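Local coordinates for protein DNA ligase (PDB 3GDE) that probably seals nicks in double-stranded DNA during replication, recombination and repair, using ATP and passing through a covalent enzyme-AMP intermediate, at residues 518-523 and 543-548. Residues are numbered along the deposited sequence; the frame is centred on the assembly and turned at random.
Sequences SGYALR and ERVENL
The C-terminal helix 542-550 rests on the OB-fold domain here, where Y520 of strand 520-523 meets V545 and E546 on adjoining positions of the helix. Strand and helix are too far apart for backbone contact, with 8.0 Å between CA of Y520 and CA of V545, and a long aromatic side chain suits this separation. At its root the packing is apolar: CG1 of V545 lies 4.1 Å from CG of Y520 and equally close to CB. The valine points this methyl at the strand because CG1 stands anti to its backbone N (chi1 178°), and a compact branched residue fits beside the base of a ring that slides past it. Farther out, the ring crosses the glutamate chain at about a right angle, and OH of Y520 comes to 3.2 Å from CG of E546. It is thus the methylene part of E546 that covers the phenol end, the extended chain carrying its carboxylate beyond. In this OB domain, strand 520-523 pairs antiparallel with 509-512, and the ring of Y520 also meets Y549, one helical turn beyond V545. A serine in place of Y520 would probably leave V545 and the E546 methylenes without their partner and open a gap between strand and helix. Just before the strand, OG of S518 accepts the backbone N-H of Y520 at 3.1 Å, an ST turn that ties down the residue bearing the ring. Between them G519 has a positive phi (86°); a side chain at these backbone angles would collide with the carbonyl O of S518, which calls for glycine.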
loop_
_atom_site.group_PDB
_atom_site.type_symbol
_atom_site.label_atom_id
_atom_site.label_comp_id
_atom_site.label_asym_id
_atom_site.label_seq_id
_atom_site.Cartn_x
_atom_site.Cartn_y
_atom_site.Cartn_z
ATOM N N SER A 518 -15.241 -6.691 12.680
ATOM C CA SER A 518 -15.555 -6.411 11.278
ATOM C C SER A 518 -17.014 -6.682 10.920
ATOM O O SER A 518 -17.547 -6.074 10.001
ATOM C CB SER A 518 -14.646 -7.227 10.353
ATOM O OG SER A 518 -14.992 -8.604 10.385
ATOM N N GLY A 519 -17.644 -7.600 11.649
ATOM C CA GLY A 519 -18.988 -8.073 11.327
ATOM C C GLY A 519 -18.990 -9.218 10.321
ATOM O O GLY A 519 -20.039 -9.593 9.807
ATOM N N TYR A 520 -17.811 -9.773 10.038
ATOM C CA TYR A 520 -17.642 -10.808 9.011
ATOM C C TYR A 520 -16.650 -11.865 9.449
ATOM O O TYR A 520 -15.735 -11.589 10.223
ATOM C CB TYR A 520 -17.198 -10.202 7.671
ATOM C CG TYR A 520 -18.207 -9.243 7.090
ATOM C CD1 TYR A 520 -19.300 -9.708 6.372
ATOM C CD2 TYR A 520 -18.079 -7.868 7.277
ATOM C CE1 TYR A 520 -20.248 -8.832 5.845
ATOM C CE2 TYR A 520 -19.020 -6.982 6.761
ATOM C CZ TYR A 520 -20.104 -7.473 6.044
ATOM O OH TYR A 520 -21.044 -6.603 5.525
ATOM N N ALA A 521 -16.840 -13.082 8.947
ATOM C CA ALA A 521 -15.921 -14.180 9.217
ATOM C C ALA A 521 -15.672 -14.981 7.946
ATOM O O ALA A 521 -16.600 -15.245 7.173
ATOM C CB ALA A 521 -16.469 -15.075 10.316
ATOM N N LEU A 522 -14.418 -15.359 7.726
ATOM C CA LEU A 522 -14.084 -16.233 6.610
ATOM C C LEU A 522 -14.376 -17.688 6.981
ATOM O O LEU A 522 -13.980 -18.169 8.058
ATOM C CB LEU A 522 -12.621 -16.071 6.189
ATOM C CG LEU A 522 -12.122 -14.684 5.763
ATOM C CD1 LEU A 522 -10.662 -14.778 5.351
ATOM C CD2 LEU A 522 -12.956 -14.102 4.630
ATOM N N ARG A 523 -15.092 -18.366 6.084
ATOM C CA ARG A 523 -15.369 -19.793 6.184
ATOM C C ARG A 523 -14.330 -20.530 5.330
ATOM O O ARG A 523 -14.183 -20.259 4.138
ATOM C CB ARG A 523 -16.801 -20.066 5.709
ATOM C CG ARG A 523 -17.280 -21.510 5.779
ATOM C CD ARG A 523 -17.942 -21.863 7.127
ATOM N NE ARG A 523 -18.281 -23.285 7.199
ATOM C CZ ARG A 523 -18.338 -24.012 8.317
ATOM N NH1 ARG A 523 -18.077 -23.469 9.503
ATOM N NH2 ARG A 523 -18.654 -25.307 8.243
ATOM N N GLU A 543 -14.768 -2.317 3.039
ATOM C CA GLU A 543 -15.657 -2.091 1.901
ATOM C C GLU A 543 -15.577 -3.219 0.865
ATOM O O GLU A 543 -16.605 -3.678 0.373
ATOM C CB GLU A 543 -15.372 -0.728 1.252
ATOM C CG GLU A 543 -16.231 -0.398 0.030
ATOM C CD GLU A 543 -16.278 1.097 -0.300
ATOM O OE1 GLU A 543 -15.352 1.856 0.104
ATOM O OE2 GLU A 543 -17.252 1.510 -0.975
ATOM N N ARG A 544 -14.362 -3.664 0.546
ATOM C CA ARG A 544 -14.165 -4.798 -0.354
ATOM C C ARG A 544 -14.864 -6.060 0.183
ATOM O O ARG A 544 -15.632 -6.709 -0.538
ATOM C CB ARG A 544 -12.674 -5.065 -0.589
ATOM C CG ARG A 544 -12.383 -6.138 -1.654
ATOM C CD ARG A 544 -12.047 -5.526 -3.022
ATOM N NE ARG A 544 -12.202 -6.473 -4.131
ATOM C CZ ARG A 544 -11.281 -7.356 -4.517
ATOM N NH1 ARG A 544 -10.117 -7.439 -3.881
ATOM N NH2 ARG A 544 -11.524 -8.170 -5.542
ATOM N N VAL A 545 -14.598 -6.391 1.446
ATOM C CA VAL A 545 -15.181 -7.570 2.083
ATOM C C VAL A 545 -16.714 -7.527 1.992
ATOM O O VAL A 545 -17.348 -8.516 1.599
ATOM C CB VAL A 545 -14.687 -7.735 3.560
ATOM C CG1 VAL A 545 -15.341 -8.950 4.238
ATOM C CG2 VAL A 545 -13.169 -7.856 3.604
ATOM N N GLU A 546 -17.285 -6.369 2.336
ATOM C CA GLU A 546 -18.724 -6.109 2.239
ATOM C C GLU A 546 -19.275 -6.377 0.839
ATOM O O GLU A 546 -20.276 -7.073 0.695
ATOM C CB GLU A 546 -19.039 -4.664 2.647
ATOM C CG GLU A 546 -19.046 -4.441 4.148
ATOM C CD GLU A 546 -18.914 -2.961 4.560
ATOM O OE1 GLU A 546 -18.770 -2.076 3.683
ATOM O OE2 GLU A 546 -18.945 -2.701 5.786
ATOM N N ASN A 547 -18.627 -5.808 -0.177
ATOM C CA ASN A 547 -19.028 -6.006 -1.571
ATOM C C ASN A 547 -18.894 -7.466 -2.000
ATOM O O ASN A 547 -19.776 -8.000 -2.673
ATOM C CB ASN A 547 -18.215 -5.107 -2.522
ATOM C CG ASN A 547 -18.535 -3.615 -2.360
ATOM O OD1 ASN A 547 -19.613 -3.230 -1.895
ATOM N ND2 ASN A 547 -17.586 -2.770 -2.747
ATOM N N LEU A 548 -17.802 -8.110 -1.602
ATOM C CA LEU A 548 -17.612 -9.526 -1.923
ATOM C C LEU A 548 -18.649 -10.416 -1.238
ATOM O O LEU A 548 -19.115 -11.392 -1.833
ATOM C CB LEU A 548 -16.183 -9.989 -1.631
ATOM C CG LEU A 548 -15.079 -9.369 -2.514
ATOM C CD1 LEU A 548 -13.689 -9.773 -2.027
ATOM C CD2 LEU A 548 -15.248 -9.710 -3.990
#